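Local coordinates for protein 6-phosphofructokinase isozyme 2 (Escherichia coli, PDB 3CQD) that transfers a phosphate from ATP to D-fructose 6-phosphate to give fructose 1,6-bisphosphate, the first committing step of glycolysis, at residues Arg90-Val95 with Arg105-Gly110; Phe59-Ala64 with Val80-Ala85; Arg162-Ser167 with Ile181-Pro186. All coordinates share one frame; numbering follows the deposited sequence.

The three contacts divide between a sheet that reaches over the active site and a sheet that carries it. Contacts 2 and 3 lie on one parallel sheet, joining its outermost strands, 80-84 and 183-184, to their inner neighbours, with centres about 23 Å apart. Contact 1 belongs to the smaller mixed sheet; its centre is about 18 Å from that of contact 2 and about 24 Å from that of contact 3. It carries the substrate-binding residues Arg90, Gln91 and Asn92, and its Arg105 side chain is about 5 Å from a bound ATP; contact 3 supplies Lys185 to ATP. Contact 2 approaches the substrate site through Phe59, its side chain about 4 Å from that of Ile42.

Contact 1: Arg90-Val95 with Arg105-Gly110; sequences RQNLHV and RFVMPG
Leu93 and Phe106 form an antiparallel hydrogen-bonded pair, followed by the non-hydrogen-bonded pair His94 and Arg105, where strands 93-95 and 105-107 run at 169° to each other. Phe106 N donates to Leu93 O at 2.8 Å, and Leu93 N donates in return to Phe106 O. Beyond this ladder a side chain replaces the backbone. The CG of Asn92 sits beside its own backbone N (chi1 -69°), and this carries OD1 across to Met108 N at 2.7 Å, the donor standing above the carbonyl plane of the amide. Its ND2 donates to a water that in turn donates to Met108 O, so one carboxamide serves Met108 N directly and Met108 O through a water. A leucine in place of Asn92 would probably strand Met108 N without its acceptor and deprive that water of its donor, setting residues 108-110 free to shift.

On the face of His94 and Arg105, the imidazole CD2 rests 3.6 Å from Arg105 CG, touching the aliphatic part of the arginine while the polar ends go elsewhere: His94 ND1 to Glu36, Arg105 NH1 to Glu25 O of the second subunit. On the face of Leu93 and Phe106, Val95 CG2 lies in plane at the edge of the Phe106 ring, 3.9 Å from CE1. That ring also meets Phe106 of the second subunit. Farther along, Met108 CE comes within 3.3 Å of Gln91 O.

Residues 105-107 pair in a parallel ladder with a strand of the second subunit, continuing the sheet across the interface. This is a beta hairpin of the lid typical of ribokinase-like sugar kinases, with substrate-binding Arg90, Gln91 and Asn92 at its base and Asn92 N held by Asp14.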
loop_
_atom_site.group_PDB
_atom_site.type_symbol
_atom_site.label_atom_id
_atom_site.label_comp_id
_atom_site.label_asym_id
_atom_site.label_seq_id
_atom_site.Cartn_x
_atom_site.Cartn_y
_atom_site.Cartn_z
ATOM N N ARG B 90 3.752 -5.026 -27.350
ATOM C CA ARG B 90 4.092 -5.115 -25.948
ATOM C C ARG B 90 2.852 -5.173 -25.088
ATOM O O ARG B 90 1.759 -4.895 -25.549
ATOM C CB ARG B 90 4.965 -3.929 -25.542
ATOM C CG ARG B 90 6.377 -4.011 -26.118
ATOM C CD ARG B 90 7.108 -5.228 -25.579
ATOM N NE ARG B 90 8.537 -5.132 -25.816
ATOM C CZ ARG B 90 9.143 -5.582 -26.905
ATOM N NH1 ARG B 90 10.459 -5.443 -27.018
ATOM N NH2 ARG B 90 8.442 -6.164 -27.879
ATOM N N GLN B 91 3.056 -5.551 -23.834
ATOM C CA GLN B 91 1.980 -5.757 -22.890
ATOM C C GLN B 91 2.101 -4.882 -21.668
ATOM O O GLN B 91 3.128 -4.870 -20.978
ATOM C CB GLN B 91 1.915 -7.229 -22.496
ATOM C CG GLN B 91 1.665 -8.120 -23.729
ATOM C CD GLN B 91 1.121 -9.474 -23.382
ATOM O OE1 GLN B 91 1.806 -10.299 -22.773
ATOM N NE2 GLN B 91 -0.122 -9.723 -23.770
ATOM N N ASN B 92 1.042 -4.130 -21.404
ATOM C CA ASN B 92 0.918 -3.462 -20.131
ATOM C C ASN B 92 0.111 -4.354 -19.206
ATOM O O ASN B 92 -0.578 -5.287 -19.663
ATOM C CB ASN B 92 0.265 -2.094 -20.300
ATOM C CG ASN B 92 1.161 -1.111 -21.015
ATOM O OD1 ASN B 92 2.389 -1.204 -20.958
ATOM N ND2 ASN B 92 0.552 -0.172 -21.704
ATOM N N LEU B 93 0.230 -4.105 -17.908
ATOM C CA LEU B 93 -0.458 -4.913 -16.930
ATOM C C LEU B 93 -1.429 -4.084 -16.128
ATOM O O LEU B 93 -1.074 -3.040 -15.563
ATOM C CB LEU B 93 0.541 -5.609 -15.999
ATOM C CG LEU B 93 -0.056 -6.613 -15.011
ATOM C CD1 LEU B 93 -0.741 -7.784 -15.744
ATOM C CD2 LEU B 93 1.025 -7.120 -14.056
ATOM N N HIS B 94 -2.663 -4.560 -16.096
ATOM C CA HIS B 94 -3.705 -4.003 -15.264
ATOM C C HIS B 94 -4.011 -5.040 -14.198
ATOM O O HIS B 94 -4.380 -6.164 -14.513
ATOM C CB HIS B 94 -4.949 -3.683 -16.099
ATOM C CG HIS B 94 -4.742 -2.569 -17.071
ATOM N ND1 HIS B 94 -5.618 -2.304 -18.102
ATOM C CD2 HIS B 94 -3.744 -1.656 -17.177
ATOM C CE1 HIS B 94 -5.175 -1.266 -18.792
ATOM N NE2 HIS B 94 -4.037 -0.857 -18.252
ATOM N N VAL B 95 -3.784 -4.672 -12.947
ATOM C CA VAL B 95 -3.967 -5.566 -11.822
ATOM C C VAL B 95 -5.095 -5.074 -10.923
ATOM O O VAL B 95 -5.018 -3.972 -10.375
ATOM C CB VAL B 95 -2.668 -5.686 -10.995
ATOM C CG1 VAL B 95 -2.858 -6.647 -9.861
ATOM C CG2 VAL B 95 -1.546 -6.128 -11.884
ATOM N N ARG B 105 -2.163 0.051 -12.677
ATOM C CA ARG B 105 -1.840 0.015 -14.057
ATOM C C ARG B 105 -0.393 0.267 -14.271
ATOM O O ARG B 105 0.113 1.236 -13.836
ATOM C CB ARG B 105 -2.705 0.956 -14.876
ATOM C CG ARG B 105 -4.163 0.862 -14.677
ATOM C CD ARG B 105 -4.750 2.230 -14.520
ATOM N NE ARG B 105 -4.973 2.774 -15.803
ATOM C CZ ARG B 105 -5.361 3.987 -16.106
ATOM N NH1 ARG B 105 -5.606 4.914 -15.243
ATOM N NH2 ARG B 105 -5.512 4.236 -17.343
ATOM N N PHE B 106 0.248 -0.706 -14.865
ATOM C CA PHE B 106 1.644 -0.698 -15.154
ATOM C C PHE B 106 1.852 -0.467 -16.651
ATOM O O PHE B 106 1.607 -1.332 -17.454
ATOM C CB PHE B 106 2.369 -1.943 -14.620
ATOM C CG PHE B 106 2.177 -2.172 -13.150
ATOM C CD1 PHE B 106 1.230 -3.034 -12.689
ATOM C CD2 PHE B 106 2.898 -1.466 -12.232
ATOM C CE1 PHE B 106 1.030 -3.186 -11.368
ATOM C CE2 PHE B 106 2.678 -1.648 -10.910
ATOM C CZ PHE B 106 1.756 -2.486 -10.487
ATOM N N VAL B 107 2.295 0.730 -16.977
ATOM C CA VAL B 107 2.405 1.167 -18.361
ATOM C C VAL B 107 3.869 1.205 -18.755
ATOM O O VAL B 107 4.668 1.977 -18.202
ATOM C CB VAL B 107 1.708 2.541 -18.583
ATOM C CG1 VAL B 107 1.648 2.892 -20.092
ATOM C CG2 VAL B 107 0.313 2.501 -18.012
ATOM N N MET B 108 4.218 0.326 -19.688
ATOM C CA MET B 108 5.544 0.288 -20.262
ATOM C C MET B 108 5.474 0.775 -21.697
ATOM O O MET B 108 4.380 0.909 -22.243
ATOM C CB MET B 108 6.115 -1.123 -20.193
ATOM C CG MET B 108 6.546 -1.480 -18.800
ATOM S SD MET B 108 6.679 -3.235 -18.554
ATOM C CE MET B 108 4.944 -3.682 -18.477
ATOM N N PRO B 109 6.635 1.081 -22.301
ATOM C CA PRO B 109 6.639 1.575 -23.670
ATOM C C PRO B 109 6.043 0.564 -24.648
ATOM O O PRO B 109 5.962 -0.636 -24.351
ATOM C CB PRO B 109 8.128 1.754 -23.967
ATOM C CG PRO B 109 8.742 1.952 -22.637
ATOM C CD PRO B 109 8.002 1.021 -21.756
ATOM N N GLY B 110 5.612 1.068 -25.800
ATOM C CA GLY B 110 5.185 0.209 -26.882
ATOM C C GLY B 110 6.421 -0.440 -27.446
ATOM O O GLY B 110 7.548 -0.055 -27.107
HETATM O O HOH W 1 2.188 1.716 -23.460
HETATM O O HOH W 2 3.810 -1.999 -23.300
#

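Contact 2: Phe59-Ala64 with Val80-Ala85; sequences FPAGGA and VATVEA
The tight part of this parallel pairing is the ring of Phe59, packed against Thr82 and Val80; strands 59-61 and 80-84, twisted 51° against each other, belong to a beta-alpha-beta unit linked by helix 63-75. The Phe59 ring swings to the position between its backbone N and carbonyl carbon (chi1 58°), which lays it alongside Thr82. The methyl CG2 of Thr82 then sits over one ring face, 3.8 Å from the centroid, in a CH-pi contact displaced toward the rim. Val80 comes from another direction, its CG2 reaching the ring edge 3.5 Å from Phe59 CE1. Leu69 and Leu73 of helix 63-75 also touch this ring, giving it a largely hydrocarbon setting.

The backbones are joined alternately: Phe59 N to Ala81 O, Val83 N to Phe59 O, Ala61 N to Val83 O at 2.9 Å, and Ala85 N to Ala61 O at 2.8 Å. Pro60 has no N-H to offer, but the ladder uses the residues flanking it, and its own ring turns to the other face. There Pro60 CB meets Ala85 CB at 4.1 Å, and Leu121 of helix 115-126 touches both Pro60 and Val83. Next along, Gly62 CA comes so near Ala85 O that any CB would clash with this oxygen.

The solvent side, by comparison, is at Glu84 and Gly63. The exposed Glu84 touches the other segment lightly, and a water links its OE2, at 2.7 Å, to Ala85 O and to Gly63 N.

The chemistry thus changes along the pairing: alternating backbone bonds and hydrocarbon contacts secure the strands where they are covered by helices, while a water, itself held by the Glu84 carboxylate, bonds the backbone of Gly63 and Ala85 as the chain leaves the sheet.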
loop_
_atom_site.group_PDB
_atom_site.type_symbol
_atom_site.label_atom_id
_atom_site.label_comp_id
_atom_site.label_asym_id
_atom_site.label_seq_id
_atom_site.Cartn_x
_atom_site.Cartn_y
_atom_site.Cartn_z
ATOM N N PHE B 59 -2.236 1.097 -36.739
ATOM C CA PHE B 59 -1.220 0.799 -35.759
ATOM C C PHE B 59 -0.313 -0.326 -36.210
ATOM O O PHE B 59 -0.697 -1.160 -37.058
ATOM C CB PHE B 59 -1.852 0.472 -34.399
ATOM C CG PHE B 59 -2.811 -0.663 -34.436
ATOM C CD1 PHE B 59 -4.133 -0.456 -34.800
ATOM C CD2 PHE B 59 -2.397 -1.945 -34.104
ATOM C CE1 PHE B 59 -5.024 -1.503 -34.831
ATOM C CE2 PHE B 59 -3.285 -2.997 -34.120
ATOM C CZ PHE B 59 -4.600 -2.782 -34.483
ATOM N N PRO B 60 0.908 -0.345 -35.654
ATOM C CA PRO B 60 1.777 -1.490 -35.871
ATOM C C PRO B 60 1.323 -2.648 -34.995
ATOM O O PRO B 60 0.863 -2.433 -33.867
ATOM C CB PRO B 60 3.155 -0.974 -35.450
ATOM C CG PRO B 60 2.859 0.100 -34.423
ATOM C CD PRO B 60 1.541 0.707 -34.824
ATOM N N ALA B 61 1.405 -3.858 -35.533
ATOM C CA ALA B 61 1.068 -5.053 -34.774
ATOM C C ALA B 61 2.165 -6.061 -35.015
ATOM O O ALA B 61 2.572 -6.279 -36.152
ATOM C CB ALA B 61 -0.282 -5.595 -35.200
ATOM N N GLY B 62 2.664 -6.659 -33.937
ATOM C CA GLY B 62 3.795 -7.569 -34.032
ATOM C C GLY B 62 3.552 -8.809 -33.205
ATOM O O GLY B 62 3.148 -8.723 -32.047
ATOM N N GLY B 63 3.747 -9.965 -33.826
ATOM C CA GLY B 63 3.625 -11.244 -33.149
ATOM C C GLY B 63 2.207 -11.650 -32.826
ATOM O O GLY B 63 1.252 -10.981 -33.213
ATOM N N ALA B 64 2.091 -12.756 -32.101
ATOM C CA ALA B 64 0.812 -13.251 -31.598
ATOM C C ALA B 64 0.088 -12.241 -30.709
ATOM O O ALA B 64 -1.133 -12.253 -30.634
ATOM C CB ALA B 64 1.024 -14.563 -30.856
ATOM N N VAL B 80 -9.591 -1.718 -38.828
ATOM C CA VAL B 80 -8.189 -1.779 -38.485
ATOM C C VAL B 80 -7.373 -1.629 -39.779
ATOM O O VAL B 80 -7.799 -2.065 -40.852
ATOM C CB VAL B 80 -7.958 -3.113 -37.717
ATOM C CG1 VAL B 80 -6.818 -3.994 -38.270
ATOM C CG2 VAL B 80 -7.926 -2.886 -36.207
ATOM N N ALA B 81 -6.231 -0.959 -39.682
ATOM C CA ALA B 81 -5.264 -0.948 -40.778
ATOM C C ALA B 81 -3.918 -1.069 -40.104
ATOM O O ALA B 81 -3.398 -0.099 -39.535
ATOM C CB ALA B 81 -5.364 0.332 -41.604
ATOM N N THR B 82 -3.382 -2.284 -40.136
ATOM C CA THR B 82 -2.180 -2.615 -39.400
ATOM C C THR B 82 -0.982 -2.699 -40.330
ATOM O O THR B 82 -1.117 -2.990 -41.537
ATOM C CB THR B 82 -2.320 -3.952 -38.594
ATOM O OG1 THR B 82 -2.625 -5.040 -39.477
ATOM C CG2 THR B 82 -3.416 -3.840 -37.567
ATOM N N VAL B 83 0.184 -2.392 -39.778
ATOM C CA VAL B 83 1.417 -2.774 -40.428
ATOM C C VAL B 83 2.114 -3.762 -39.518
ATOM O O VAL B 83 2.220 -3.554 -38.292
ATOM C CB VAL B 83 2.317 -1.574 -40.836
ATOM C CG1 VAL B 83 1.466 -0.393 -41.337
ATOM C CG2 VAL B 83 3.238 -1.169 -39.724
ATOM N N GLU B 84 2.546 -4.864 -40.116
ATOM C CA GLU B 84 3.196 -5.914 -39.362
ATOM C C GLU B 84 4.521 -5.347 -38.900
ATOM O O GLU B 84 5.232 -4.715 -39.675
ATOM C CB GLU B 84 3.377 -7.174 -40.202
ATOM C CG GLU B 84 3.223 -8.454 -39.388
ATOM C CD GLU B 84 3.909 -9.657 -40.017
ATOM O OE1 GLU B 84 3.813 -9.849 -41.251
ATOM O OE2 GLU B 84 4.547 -10.426 -39.261
ATOM N N ALA B 85 4.797 -5.501 -37.610
ATOM C CA ALA B 85 6.041 -5.028 -37.030
ATOM C C ALA B 85 6.880 -6.207 -36.546
ATOM O O ALA B 85 6.340 -7.228 -36.120
ATOM C CB ALA B 85 5.764 -4.057 -35.904
HETATM O O HOH W 3 5.091 -9.851 -36.705
#

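Contact 3: Arg162-Ser167 with Ile181-Pro186; sequences RCIVDS and IELVKP. With ATP (adenosine-5'-triphosphate), chain I.
This is a parallel strand pairing at one edge of the central sheet of the kinase, where strand 162-166 is connected through helix 169-178 to the short, weakly bonded strand 183-184, a beta-alpha-beta unit. The touching parts run 33° apart, and three backbone bonds join them: Glu182 N to Cys163 O at 2.7 Å, Val165 N to Leu183 O at 2.8 Å, and the longer Lys185 N to Val165 O at 3.2 Å.

Each face of the ladder has its own packing. On one, Ile164 CG2 meets Leu183 CD1 at 3.5 Å. On the other, Val165 and Ile181 cross at about a right angle, their CG2 methyls 3.8 Å apart, with Leu172 and Leu176 of helix 169-178 touching Val165 and Ile181 respectively.

Arg162 and Glu182 close the end remote from the nucleotide. The guanidinium presents its edge, NE bonding OE1 at 2.9 Å and NH2 bonding OE2, in a two-pronged salt bridge. Yet the two flat groups stand 72° apart: the carboxylate oxygens lie near the guanidinium plane, but are approached from above their own. A bend in the Glu182 chain (chi2 -86°) brings the carboxylate there, and its OE2 is shared with Arg220, so this buried charge has two cationic partners.

At the opposite end the lysine chain, bent several times, runs beside Asp166 without forming a salt bridge, Lys185 NZ lying 4.2 Å from Asp166 OD1. Instead NZ donates to ATP O2B at 2.8 Å and also bonds Ser224.

The polar chemistry is therefore divided between the ends of one strand pair: an internal ion pair ties the far end together, while the other directs a lysine at the beta-phosphate, where its positive charge would probably offset part of the negative charge of the phosphates.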
loop_
_atom_site.group_PDB
_atom_site.type_symbol
_atom_site.label_atom_id
_atom_site.label_comp_id
_atom_site.label_asym_id
_atom_site.label_seq_id
_atom_site.Cartn_x
_atom_site.Cartn_y
_atom_site.Cartn_z
ATOM N N ARG B 162 -7.441 16.039 -41.429
ATOM C CA ARG B 162 -7.700 16.821 -40.229
ATOM C C ARG B 162 -7.189 16.077 -38.997
ATOM O O ARG B 162 -7.652 14.983 -38.659
ATOM C CB ARG B 162 -9.194 17.124 -40.112
ATOM C CG ARG B 162 -9.764 17.821 -41.351
ATOM C CD ARG B 162 -11.243 18.088 -41.194
ATOM N NE ARG B 162 -11.480 19.100 -40.170
ATOM C CZ ARG B 162 -12.666 19.401 -39.660
ATOM N NH1 ARG B 162 -13.752 18.754 -40.068
ATOM N NH2 ARG B 162 -12.765 20.346 -38.732
ATOM N N CYS B 163 -6.218 16.682 -38.334
ATOM C CA CYS B 163 -5.475 15.991 -37.289
ATOM C C CYS B 163 -5.870 16.398 -35.891
ATOM O O CYS B 163 -5.899 17.584 -35.552
ATOM C CB CYS B 163 -3.970 16.175 -37.492
ATOM S SG CYS B 163 -3.335 15.281 -38.898
ATOM N N ILE B 164 -6.162 15.378 -35.088
ATOM C CA ILE B 164 -6.496 15.525 -33.690
ATOM C C ILE B 164 -5.408 14.805 -32.924
ATOM O O ILE B 164 -5.020 13.693 -33.290
ATOM C CB ILE B 164 -7.888 14.945 -33.370
ATOM C CG1 ILE B 164 -8.966 15.762 -34.090
ATOM C CG2 ILE B 164 -8.135 14.885 -31.834
ATOM C CD1 ILE B 164 -10.349 15.218 -33.911
ATOM N N VAL B 165 -4.887 15.475 -31.897
ATOM C CA VAL B 165 -3.745 14.975 -31.153
ATOM C C VAL B 165 -4.083 14.765 -29.667
ATOM O O VAL B 165 -4.705 15.614 -29.017
ATOM C CB VAL B 165 -2.517 15.900 -31.320
ATOM C CG1 VAL B 165 -1.378 15.478 -30.398
ATOM C CG2 VAL B 165 -2.043 15.901 -32.783
ATOM N N ASP B 166 -3.673 13.611 -29.158
ATOM C CA ASP B 166 -3.707 13.337 -27.741
ATOM C C ASP B 166 -2.438 12.622 -27.379
ATOM O O ASP B 166 -2.273 11.449 -27.669
ATOM C CB ASP B 166 -4.919 12.484 -27.344
ATOM C CG ASP B 166 -5.051 12.348 -25.841
ATOM O OD1 ASP B 166 -6.043 11.749 -25.393
ATOM O OD2 ASP B 166 -4.157 12.826 -25.101
ATOM N N SER B 167 -1.536 13.343 -26.745
ATOM C CA SER B 167 -0.254 12.769 -26.394
ATOM C C SER B 167 0.322 13.514 -25.207
ATOM O O SER B 167 -0.358 14.324 -24.582
ATOM C CB SER B 167 0.708 12.788 -27.595
ATOM O OG SER B 167 1.778 11.874 -27.377
ATOM N N ILE B 181 -3.251 21.958 -35.790
ATOM C CA ILE B 181 -3.887 20.781 -35.227
ATOM C C ILE B 181 -5.330 21.168 -34.992
ATOM O O ILE B 181 -5.616 22.262 -34.500
ATOM C CB ILE B 181 -3.178 20.285 -33.932
ATOM C CG1 ILE B 181 -1.723 19.897 -34.238
ATOM C CG2 ILE B 181 -3.972 19.133 -33.259
ATOM C CD1 ILE B 181 -1.562 18.795 -35.283
ATOM N N GLU B 182 -6.240 20.298 -35.406
ATOM C CA GLU B 182 -7.655 20.596 -35.290
ATOM C C GLU B 182 -8.081 20.635 -33.835
ATOM O O GLU B 182 -8.862 21.503 -33.427
ATOM C CB GLU B 182 -8.485 19.551 -36.034
ATOM C CG GLU B 182 -8.349 19.626 -37.544
ATOM C CD GLU B 182 -9.303 20.606 -38.195
ATOM O OE1 GLU B 182 -9.191 20.773 -39.428
ATOM O OE2 GLU B 182 -10.151 21.214 -37.501
ATOM N N LEU B 183 -7.586 19.669 -33.062
ATOM C CA LEU B 183 -7.991 19.531 -31.674
ATOM C C LEU B 183 -6.882 18.812 -30.935
ATOM O O LEU B 183 -6.316 17.843 -31.427
ATOM C CB LEU B 183 -9.321 18.763 -31.588
ATOM C CG LEU B 183 -10.149 18.459 -30.320
ATOM C CD1 LEU B 183 -9.797 17.135 -29.704
ATOM C CD2 LEU B 183 -10.130 19.570 -29.284
ATOM N N VAL B 184 -6.539 19.327 -29.768
ATOM C CA VAL B 184 -5.640 18.632 -28.872
ATOM C C VAL B 184 -6.371 18.563 -27.538
ATOM O O VAL B 184 -7.146 19.490 -27.194
ATOM C CB VAL B 184 -4.272 19.337 -28.787
ATOM C CG1 VAL B 184 -4.407 20.734 -28.206
ATOM C CG2 VAL B 184 -3.285 18.514 -28.014
ATOM N N LYS B 185 -6.176 17.446 -26.830
ATOM C CA LYS B 185 -6.784 17.254 -25.523
ATOM C C LYS B 185 -5.720 16.942 -24.497
ATOM O O LYS B 185 -5.561 15.787 -24.111
ATOM C CB LYS B 185 -7.841 16.134 -25.506
ATOM C CG LYS B 185 -8.606 16.067 -24.157
ATOM C CD LYS B 185 -9.029 14.649 -23.764
ATOM C CE LYS B 185 -7.890 13.766 -23.240
ATOM N NZ LYS B 185 -6.955 14.429 -22.273
ATOM N N PRO B 186 -4.981 17.973 -24.055
ATOM C CA PRO B 186 -4.093 17.698 -22.961
ATOM C C PRO B 186 -4.960 17.622 -21.713
ATOM O O PRO B 186 -5.983 18.308 -21.625
ATOM C CB PRO B 186 -3.197 18.933 -22.911
ATOM C CG PRO B 186 -4.062 20.049 -23.465
ATOM C CD PRO B 186 -4.962 19.394 -24.472
HETATM P PG ATP I . -6.554 9.268 -19.384
HETATM O O1G ATP I . -5.592 9.536 -20.500
HETATM O O2G ATP I . -7.583 8.203 -19.686
HETATM O O3G ATP I . -5.857 9.156 -18.067
HETATM P PB ATP I . -6.920 12.061 -19.233
HETATM O O1B ATP I . -6.060 12.267 -18.037
HETATM O O2B ATP I . -6.258 12.325 -20.583
HETATM O O3B ATP I . -7.483 10.568 -19.260
HETATM P PA ATP I . -9.209 13.183 -17.850
HETATM O O1A ATP I . -8.714 12.497 -16.619
HETATM O O2A ATP I . -9.405 14.654 -17.777
HETATM O O3A ATP I . -8.271 12.905 -19.149
HETATM O "O5'" ATP I . -10.510 12.429 -18.364
HETATM C "C5'" ATP I . -11.192 12.793 -19.574
HETATM C "C4'" ATP I . -12.627 13.066 -19.133
HETATM O "O4'" ATP I . -13.084 11.933 -18.386
HETATM C "C3'" ATP I . -12.819 14.215 -18.151
HETATM O "O3'" ATP I . -12.817 15.517 -18.725
HETATM C "C2'" ATP I . -14.146 13.847 -17.526
HETATM O "O2'" ATP I . -15.254 14.083 -18.391
HETATM C "C1'" ATP I . -14.042 12.333 -17.413
HETATM N N9 ATP I . -13.497 12.016 -16.089
HETATM C C8 ATP I . -12.229 11.704 -15.813
HETATM N N7 ATP I . -12.054 11.477 -14.507
HETATM C C5 ATP I . -13.235 11.639 -13.930
HETATM C C6 ATP I . -13.725 11.550 -12.563
HETATM N N6 ATP I . -12.862 11.212 -11.574
HETATM N N1 ATP I . -15.040 11.775 -12.381
HETATM C C2 ATP I . -15.877 12.108 -13.381
HETATM N N3 ATP I . -15.487 12.230 -14.660
HETATM C C4 ATP I . -14.200 11.993 -14.970
HETATM O O HOH W 4 -4.563 12.926 -22.730
#